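Local coordinates for protein 273aa long hypothetical dTDP-4-dehydrorhamnose reductase (PDB 2GGS) that binds NADPH and probably reduces dTDP-4-dehydrorhamnose, as members of the RmlD reductase family do, at residues A[165-171]-A[225-231]; A[183-188]-A[262-267]. All blocks are in the same frame, centred on the assembly; numbering follows the deposited sequence.

Contact 1: A[165-171]-A[225-231]; sequences YKTLKEG and FNLPGEV
K169 and L227 lie opposite each other in the backbone register, with CA atoms 5.4 Å apart, and the backbones draw closer still at G171 and G229, 4.0 Å between CA atoms. The first segment is the last turn of helix 160-169 and the two residues after it, closed by a Schellman motif. G171 is its C-prime residue, with positive phi, and its N donates to L168 O. The second segment is an irregular loop that leads from helix 214-224 into strand 231-234 and wraps the helix end. G229 also has positive phi (73°). A CB on it would clash with L168 O. G229 CA makes a CA-H...O contact with G171 O, and a water links G171 O to E230 N.

The side chains meet mainly through apolar groups. Y165 and F225 form a T-shaped pair, ring centroids 5.5 Å apart and planes at 87°. The CD1-CE1 edge of Y165 points at one face of F225. Y165 reaches there because its CG lies anti to the backbone N (chi1 -178°), which carries the ring out toward the loop. L227 CD1 also touches Y165 CD1, at 3.8 Å. Cutting Y165 back to an alanine is likely to leave that face of F225 without its edge partner and open a gap beside L227 CD1. L227 is buried and divides its two methyls: CD1 packs on L168 CB, while CD2 lies against CA and CB of K169. P228 rests its ring on the helix end, with CD 3.2 Å from L168 O. Behind the contact, L168 also touches K222 and V174, so helix 214-224 and strand 174-177 both border it. L168 itself ends in a fork: CD1 meets V231 CG2 at 3.9 Å, and CD2 lies 3.4 Å from G229 O.

Contact 2: A[183-188]-A[262-267]; sequences PISARK and DFYTLD
R187 and D267 form a two-pronged salt bridge across this contact. The guanidinium comes side-on. NE donates to D267 OD2 at 2.8 Å and NH2 to D267 OD1 at 2.9 Å, both nearly straight and both to syn lone pairs. The two planes are only 11° apart. OD2 takes a further bond on its anti lone pair, from S185 OG at 2.7 Å. Three bonds thus fix the carboxylate in position and rotation, and the nearby arginine would probably favour its charged form.

S185 has a second role. It is the N-cap of helix 186-199, and its OG accepts from K188 N at 3.1 Å. Its OG stands between the backbone N and the carbonyl carbon (chi1 61°), where it can serve both partners. K188 lays its CG against D267 OD2, and a water joins its NZ to D262 O. I184 CD1 comes within 3.3 Å of F263 O and meets the F263 ring at CD1. Another water connects P183 O with D267 N. Further out, D262 OD1 accepts from Y264 N, an Asx turn, and from T265 N, which extends it to an Asx motif.

R187 also touches E15 and R18 of helix 11-20, whose first residues Q11 and L12 bind NADPH. The I184 side chain is about 7 Å from the bound NADPH. L266 packs on helix 214-224, and F263 on A192 of helix 186-199.

Overall arrangement
The chain first builds most of the parallel Rossmann sheet that carries NADPH. It then enters helix 160-169, whose end supplies the first half of contact 1. Residues 183-188, which lead into helix 186-199, follow and supply the first half of contact 2. Contact 1 closes after helix 214-224, at the loop before strand 231-234. Contact 2 closes later, in the loop after helix 253-258. The two loops therefore cross. Their centres are 22 Å apart. Contact 1 ties the C-terminal end of helix 160-169 to the loop that follows helix 214-224, at the periphery. Contact 2 ties the loop 262-267, near the C terminus, to the start of helix 186-199, close to the bound NADPH.

Contact 1: A[165-171]-A[225-231]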
ATOM      1  N   TYR A 165      -6.860  17.132   6.551  1.00 26.31           N
ATOM      2  CA  TYR A 165      -6.117  18.140   7.339  1.00 27.57           C
ATOM      3  C   TYR A 165      -5.939  19.411   6.520  1.00 28.83           C
ATOM      4  O   TYR A 165      -6.252  20.513   7.002  1.00 29.24           O
ATOM      5  CB  TYR A 165      -4.748  17.615   7.819  1.00 28.12           C
ATOM      6  CG  TYR A 165      -3.950  18.604   8.674  1.00 28.31           C
ATOM      7  CD1 TYR A 165      -4.148  18.702  10.054  1.00 27.58           C
ATOM      8  CD2 TYR A 165      -3.008  19.437   8.095  1.00 28.25           C
ATOM      9  CE1 TYR A 165      -3.415  19.623  10.834  1.00 29.61           C
ATOM     10  CE2 TYR A 165      -2.273  20.345   8.846  1.00 28.02           C
ATOM     11  CZ  TYR A 165      -2.478  20.442  10.210  1.00 28.79           C
ATOM     12  OH  TYR A 165      -1.738  21.358  10.925  1.00 32.04           O
ATOM     13  N   LYS A 166      -5.447  19.255   5.288  1.00 29.18           N
ATOM     14  CA  LYS A 166      -5.158  20.408   4.408  1.00 30.10           C
ATOM     15  C   LYS A 166      -6.432  21.133   3.995  1.00 29.54           C
ATOM     16  O   LYS A 166      -6.474  22.360   4.027  1.00 29.93           O
ATOM     17  CB  LYS A 166      -4.337  20.000   3.165  1.00 30.76           C
ATOM     18  CG  LYS A 166      -3.183  19.041   3.474  1.00 33.31           C
ATOM     19  CD  LYS A 166      -1.991  19.149   2.523  1.00 37.58           C
ATOM     20  CE  LYS A 166      -0.742  19.615   3.279  1.00 39.10           C
ATOM     21  NZ  LYS A 166       0.535  19.248   2.574  1.00 40.98           N
ATOM     22  N   THR A 167      -7.474  20.385   3.637  1.00 29.44           N
ATOM     23  CA  THR A 167      -8.750  20.968   3.215  1.00 29.10           C
ATOM     24  C   THR A 167      -9.423  21.760   4.355  1.00 29.23           C
ATOM     25  O   THR A 167      -9.812  22.930   4.153  1.00 29.59           O
ATOM     26  CB  THR A 167      -9.690  19.879   2.659  1.00 28.99           C
ATOM     27  OG1 THR A 167      -9.065  19.266   1.528  1.00 29.31           O
ATOM     28  CG2 THR A 167     -11.039  20.435   2.231  1.00 28.30           C
ATOM     29  N   LEU A 168      -9.542  21.134   5.535  1.00 28.04           N
ATOM     30  CA  LEU A 168     -10.235  21.762   6.675  1.00 27.66           C
ATOM     31  C   LEU A 168      -9.495  22.962   7.217  1.00 28.62           C
ATOM     32  O   LEU A 168     -10.134  23.917   7.646  1.00 27.92           O
ATOM     33  CB  LEU A 168     -10.500  20.770   7.826  1.00 27.07           C
ATOM     34  CG  LEU A 168     -11.430  19.581   7.548  1.00 25.44           C
ATOM     35  CD1 LEU A 168     -11.635  18.735   8.826  1.00 23.72           C
ATOM     36  CD2 LEU A 168     -12.775  20.014   6.962  1.00 21.61           C
ATOM     37  N   LYS A 169      -8.161  22.898   7.192  1.00 29.90           N
ATOM     38  CA  LYS A 169      -7.276  23.969   7.664  1.00 31.94           C
ATOM     39  C   LYS A 169      -7.520  25.237   6.846  1.00 33.00           C
ATOM     40  O   LYS A 169      -7.489  26.344   7.396  1.00 33.10           O
ATOM     41  CB  LYS A 169      -5.812  23.519   7.536  1.00 31.73           C
ATOM     42  CG  LYS A 169      -4.776  24.384   8.239  1.00 33.13           C
ATOM     43  CD  LYS A 169      -3.376  23.997   7.781  1.00 32.93           C
ATOM     44  CE  LYS A 169      -2.397  25.158   7.885  1.00 37.40           C
ATOM     45  NZ  LYS A 169      -1.950  25.478   9.271  1.00 38.28           N
ATOM     46  N   GLU A 170      -7.790  25.066   5.549  1.00 33.92           N
ATOM     47  CA  GLU A 170      -8.041  26.204   4.655  1.00 35.88           C
ATOM     48  C   GLU A 170      -9.528  26.607   4.661  1.00 35.13           C
ATOM     49  O   GLU A 170      -9.970  27.429   3.840  1.00 35.83           O
ATOM     50  CB  GLU A 170      -7.461  25.967   3.227  1.00 35.81           C
ATOM     51  CG  GLU A 170      -8.275  25.015   2.317  1.00 38.72           C
ATOM     52  CD  GLU A 170      -7.538  24.553   1.026  1.00 39.35           C
ATOM     53  OE1 GLU A 170      -7.189  25.409   0.179  1.00 43.62           O
ATOM     54  OE2 GLU A 170      -7.337  23.321   0.835  1.00 41.25           O
ATOM     55  N   GLY A 171     -10.293  26.047   5.602  1.00 34.09           N
ATOM     56  CA  GLY A 171     -11.708  26.388   5.766  1.00 33.43           C
ATOM     57  C   GLY A 171     -12.648  25.736   4.767  1.00 33.17           C
ATOM     58  O   GLY A 171     -13.853  26.014   4.761  1.00 33.09           O
ATOM     59  N   PHE A 225      -7.383  18.836  15.918  1.00 28.07           N
ATOM     60  CA  PHE A 225      -6.606  20.052  15.623  1.00 28.19           C
ATOM     61  C   PHE A 225      -7.449  21.313  15.539  1.00 28.56           C
ATOM     62  O   PHE A 225      -6.997  22.342  15.000  1.00 28.80           O
ATOM     63  CB  PHE A 225      -5.810  19.838  14.327  1.00 28.12           C
ATOM     64  CG  PHE A 225      -4.950  18.610  14.359  1.00 28.43           C
ATOM     65  CD1 PHE A 225      -3.872  18.537  15.234  1.00 31.06           C
ATOM     66  CD2 PHE A 225      -5.221  17.512  13.531  1.00 30.46           C
ATOM     67  CE1 PHE A 225      -3.069  17.406  15.300  1.00 29.01           C
ATOM     68  CE2 PHE A 225      -4.416  16.367  13.579  1.00 29.61           C
ATOM     69  CZ  PHE A 225      -3.328  16.323  14.484  1.00 29.74           C
ATOM     70  N   ASN A 226      -8.661  21.236  16.091  1.00 28.65           N
ATOM     71  CA  ASN A 226      -9.652  22.331  16.074  1.00 28.77           C
ATOM     72  C   ASN A 226      -9.742  23.020  14.738  1.00 28.65           C
ATOM     73  O   ASN A 226      -9.807  24.255  14.665  1.00 28.36           O
ATOM     74  CB  ASN A 226      -9.381  23.377  17.171  1.00 28.19           C
ATOM     75  CG  ASN A 226      -8.974  22.754  18.483  1.00 30.07           C
ATOM     76  OD1 ASN A 226      -9.794  22.183  19.209  1.00 31.81           O
ATOM     77  ND2 ASN A 226      -7.701  22.866  18.797  1.00 29.25           N
ATOM     78  N   LEU A 227      -9.729  22.219  13.675  1.00 28.02           N
ATOM     79  CA  LEU A 227      -9.713  22.759  12.331  1.00 28.18           C
ATOM     80  C   LEU A 227     -11.072  23.338  12.013  1.00 28.77           C
ATOM     81  O   LEU A 227     -12.088  22.839  12.503  1.00 27.96           O
ATOM     82  CB  LEU A 227      -9.338  21.661  11.319  1.00 27.85           C
ATOM     83  CG  LEU A 227      -7.910  21.110  11.351  1.00 26.86           C
ATOM     84  CD1 LEU A 227      -7.706  20.037  10.273  1.00 24.26           C
ATOM     85  CD2 LEU A 227      -6.830  22.207  11.184  1.00 27.49           C
ATOM     86  N   PRO A 228     -11.102  24.406  11.189  1.00 29.52           N
ATOM     87  CA  PRO A 228     -12.388  24.946  10.758  1.00 30.91           C
ATOM     88  C   PRO A 228     -12.876  24.087   9.609  1.00 31.64           C
ATOM     89  O   PRO A 228     -12.438  22.939   9.481  1.00 33.53           O
ATOM     90  CB  PRO A 228     -12.038  26.370  10.284  1.00 30.85           C
ATOM     91  CG  PRO A 228     -10.575  26.293   9.841  1.00 30.53           C
ATOM     92  CD  PRO A 228      -9.946  25.148  10.645  1.00 29.52           C
ATOM     93  N   GLY A 229     -13.776  24.593   8.787  1.00 32.14           N
ATOM     94  CA  GLY A 229     -14.150  23.846   7.591  1.00 31.63           C
ATOM     95  C   GLY A 229     -14.998  22.652   7.939  1.00 31.34           C
ATOM     96  O   GLY A 229     -14.775  21.986   8.947  1.00 32.98           O
ATOM     97  N   GLU A 230     -15.951  22.349   7.085  1.00 30.85           N
ATOM     98  CA  GLU A 230     -16.976  21.379   7.396  1.00 31.15           C
ATOM     99  C   GLU A 230     -16.667  20.004   6.833  1.00 29.52           C
ATOM    100  O   GLU A 230     -16.016  19.871   5.790  1.00 29.09           O
ATOM    101  CB  GLU A 230     -18.306  21.865   6.835  1.00 31.11           C
ATOM    102  CG  GLU A 230     -19.467  20.896   7.019  1.00 34.59           C
ATOM    103  CD  GLU A 230     -20.774  21.384   6.405  1.00 35.64           C
ATOM    104  OE1 GLU A 230     -20.736  22.349   5.597  1.00 38.93           O
ATOM    105  OE2 GLU A 230     -21.834  20.783   6.734  1.00 42.18           O
ATOM    106  N   VAL A 231     -17.152  18.982   7.525  1.00 27.91           N
ATOM    107  CA  VAL A 231     -17.133  17.651   6.965  1.00 27.43           C
ATOM    108  C   VAL A 231     -18.538  17.238   6.593  1.00 28.20           C
ATOM    109  O   VAL A 231     -19.423  17.159   7.453  1.00 27.51           O
ATOM    110  CB  VAL A 231     -16.497  16.593   7.918  1.00 26.43           C
ATOM    111  CG1 VAL A 231     -16.428  15.231   7.211  1.00 25.32           C
ATOM    112  CG2 VAL A 231     -15.129  17.056   8.385  1.00 25.17           C
TER
HETATM  113  O   HOH W   1     -16.290  24.458   4.888  1.00 33.08           O

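Contact 2: A[183-188]-A[262-267]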
ATOM      1  N   PRO A 183      -7.372   2.229   7.726  1.00 16.25           N
ATOM      2  CA  PRO A 183      -6.175   3.014   7.405  1.00 15.99           C
ATOM      3  C   PRO A 183      -5.017   2.701   8.362  1.00 16.36           C
ATOM      4  O   PRO A 183      -5.224   2.574   9.578  1.00 17.44           O
ATOM      5  CB  PRO A 183      -6.649   4.464   7.581  1.00 16.67           C
ATOM      6  CG  PRO A 183      -7.830   4.356   8.567  1.00 15.50           C
ATOM      7  CD  PRO A 183      -8.508   3.087   8.134  1.00 15.37           C
ATOM      8  N   ILE A 184      -3.810   2.564   7.819  1.00 14.03           N
ATOM      9  CA  ILE A 184      -2.605   2.367   8.596  1.00 14.55           C
ATOM     10  C   ILE A 184      -1.594   3.414   8.162  1.00 14.55           C
ATOM     11  O   ILE A 184      -1.503   3.730   6.958  1.00 14.10           O
ATOM     12  CB  ILE A 184      -2.067   0.899   8.391  1.00 15.44           C
ATOM     13  CG1 ILE A 184      -0.867   0.558   9.306  1.00 14.54           C
ATOM     14  CG2 ILE A 184      -1.789   0.609   6.833  1.00 13.48           C
ATOM     15  CD1 ILE A 184      -0.508  -0.928   9.265  1.00 15.40           C
ATOM     16  N   SER A 185      -0.849   3.981   9.103  1.00 13.66           N
ATOM     17  CA  SER A 185       0.227   4.914   8.724  1.00 13.09           C
ATOM     18  C   SER A 185       1.322   4.172   8.005  1.00 12.71           C
ATOM     19  O   SER A 185       1.589   2.991   8.273  1.00 12.44           O
ATOM     20  CB  SER A 185       0.837   5.648   9.907  1.00 14.01           C
ATOM     21  OG  SER A 185       1.422   4.725  10.809  1.00 14.15           O
ATOM     22  N   ALA A 186       1.973   4.857   7.058  1.00 12.65           N
ATOM     23  CA  ALA A 186       3.120   4.212   6.444  1.00 13.14           C
ATOM     24  C   ALA A 186       4.141   3.702   7.442  1.00 13.02           C
ATOM     25  O   ALA A 186       4.701   2.630   7.228  1.00 13.80           O
ATOM     26  CB  ALA A 186       3.788   5.166   5.411  1.00 13.45           C
ATOM     27  N   ARG A 187       4.426   4.467   8.515  1.00 13.76           N
ATOM     28  CA  ARG A 187       5.438   4.060   9.491  1.00 14.07           C
ATOM     29  C   ARG A 187       5.042   2.791  10.271  1.00 14.58           C
ATOM     30  O   ARG A 187       5.895   1.950  10.535  1.00 14.65           O
ATOM     31  CB  ARG A 187       5.804   5.204  10.436  1.00 14.44           C
ATOM     32  CG  ARG A 187       4.658   5.633  11.357  1.00 12.20           C
ATOM     33  CD  ARG A 187       5.208   6.743  12.253  1.00 16.01           C
ATOM     34  NE  ARG A 187       4.253   7.064  13.301  1.00 17.98           N
ATOM     35  CZ  ARG A 187       4.570   7.709  14.426  1.00 23.60           C
ATOM     36  NH1 ARG A 187       5.814   8.122  14.651  1.00 22.86           N
ATOM     37  NH2 ARG A 187       3.627   7.952  15.327  1.00 24.82           N
ATOM     38  N   LYS A 188       3.766   2.672  10.635  1.00 14.30           N
ATOM     39  CA  LYS A 188       3.335   1.457  11.347  1.00 14.65           C
ATOM     40  C   LYS A 188       3.372   0.232  10.464  1.00 14.56           C
ATOM     41  O   LYS A 188       3.828  -0.847  10.897  1.00 15.35           O
ATOM     42  CB  LYS A 188       1.942   1.636  11.965  1.00 14.79           C
ATOM     43  CG  LYS A 188       1.945   2.649  13.102  1.00 17.56           C
ATOM     44  CD  LYS A 188       2.697   2.126  14.346  1.00 20.30           C
ATOM     45  CE  LYS A 188       2.546   3.125  15.491  1.00 26.23           C
ATOM     46  NZ  LYS A 188       3.738   3.187  16.404  1.00 28.77           N
ATOM     47  N   ASP A 262       2.023  -3.017  17.899  1.00 24.01           N
ATOM     48  CA  ASP A 262       0.670  -2.544  17.612  1.00 23.01           C
ATOM     49  C   ASP A 262       0.747  -1.699  16.341  1.00 21.84           C
ATOM     50  O   ASP A 262       1.034  -0.508  16.398  1.00 21.95           O
ATOM     51  CB  ASP A 262       0.094  -1.707  18.778  1.00 24.18           C
ATOM     52  CG  ASP A 262      -1.277  -1.147  18.477  1.00 24.72           C
ATOM     53  OD1 ASP A 262      -1.682  -1.155  17.305  1.00 19.71           O
ATOM     54  OD2 ASP A 262      -2.011  -0.706  19.406  1.00 27.02           O
ATOM     55  N   PHE A 263       0.460  -2.340  15.215  1.00 20.92           N
ATOM     56  CA  PHE A 263       0.476  -1.684  13.908  1.00 20.28           C
ATOM     57  C   PHE A 263      -0.888  -1.129  13.556  1.00 19.98           C
ATOM     58  O   PHE A 263      -1.044  -0.504  12.517  1.00 20.92           O
ATOM     59  CB  PHE A 263       0.927  -2.688  12.837  1.00 20.01           C
ATOM     60  CG  PHE A 263       0.035  -3.909  12.729  1.00 18.37           C
ATOM     61  CD1 PHE A 263      -1.160  -3.882  12.013  1.00 16.18           C
ATOM     62  CD2 PHE A 263       0.380  -5.088  13.395  1.00 17.53           C
ATOM     63  CE1 PHE A 263      -1.977  -5.019  11.916  1.00 17.95           C
ATOM     64  CE2 PHE A 263      -0.426  -6.225  13.284  1.00 19.16           C
ATOM     65  CZ  PHE A 263      -1.598  -6.187  12.600  1.00 16.67           C
ATOM     66  N   TYR A 264      -1.899  -1.385  14.406  1.00 19.73           N
ATOM     67  CA  TYR A 264      -3.278  -1.190  14.001  1.00 19.78           C
ATOM     68  C   TYR A 264      -4.036  -0.013  14.633  1.00 18.93           C
ATOM     69  O   TYR A 264      -4.890   0.585  13.986  1.00 18.93           O
ATOM     70  CB  TYR A 264      -4.082  -2.473  14.212  1.00 20.45           C
ATOM     71  CG  TYR A 264      -3.785  -3.114  15.539  1.00 21.01           C
ATOM     72  CD1 TYR A 264      -4.492  -2.741  16.680  1.00 21.27           C
ATOM     73  CD2 TYR A 264      -2.805  -4.099  15.642  1.00 21.40           C
ATOM     74  CE1 TYR A 264      -4.212  -3.351  17.915  1.00 23.19           C
ATOM     75  CE2 TYR A 264      -2.506  -4.702  16.884  1.00 23.90           C
ATOM     76  CZ  TYR A 264      -3.224  -4.314  17.999  1.00 24.23           C
ATOM     77  OH  TYR A 264      -2.906  -4.908  19.211  1.00 23.78           O
ATOM     78  N   THR A 265      -3.717   0.322  15.888  1.00 17.96           N
ATOM     79  CA  THR A 265      -4.328   1.490  16.508  1.00 18.28           C
ATOM     80  C   THR A 265      -4.075   2.723  15.651  1.00 17.97           C
ATOM     81  O   THR A 265      -2.931   2.937  15.206  1.00 17.98           O
ATOM     82  CB  THR A 265      -3.796   1.687  17.903  1.00 19.55           C
ATOM     83  OG1 THR A 265      -4.164   0.534  18.666  1.00 20.57           O
ATOM     84  CG2 THR A 265      -4.405   2.945  18.557  1.00 21.39           C
ATOM     85  N   LEU A 266      -5.130   3.480  15.397  1.00 17.69           N
ATOM     86  CA  LEU A 266      -5.023   4.668  14.549  1.00 17.28           C
ATOM     87  C   LEU A 266      -3.807   5.520  14.945  1.00 18.00           C
ATOM     88  O   LEU A 266      -3.631   5.873  16.119  1.00 17.52           O
ATOM     89  CB  LEU A 266      -6.266   5.530  14.617  1.00 18.42           C
ATOM     90  CG  LEU A 266      -6.258   6.747  13.665  1.00 16.57           C
ATOM     91  CD1 LEU A 266      -6.327   6.226  12.201  1.00 17.54           C
ATOM     92  CD2 LEU A 266      -7.397   7.712  13.960  1.00 18.39           C
ATOM     93  N   ASP A 267      -2.968   5.819  13.964  1.00 17.32           N
ATOM     94  CA  ASP A 267      -1.751   6.542  14.172  1.00 16.84           C
ATOM     95  C   ASP A 267      -1.706   7.892  13.435  1.00 17.41           C
ATOM     96  O   ASP A 267      -0.968   8.058  12.550  1.00 17.32           O
ATOM     97  CB  ASP A 267      -0.560   5.654  13.803  1.00 17.16           C
ATOM     98  CG  ASP A 267       0.766   6.326  13.970  1.00 16.59           C
ATOM     99  OD1 ASP A 267       0.942   7.060  14.900  1.00 17.08           O
ATOM    100  OD2 ASP A 267       1.614   6.114  13.141  1.00 16.51           O
TER
HETATM  101  O   HOH W   2      -3.109   4.157  11.539  1.00 17.39           O
HETATM  102  O   HOH W   3      -5.964   2.422  12.185  1.00 19.14           O
HETATM  103  O   HOH W   4       3.291   0.787  17.334  1.00 42.64           O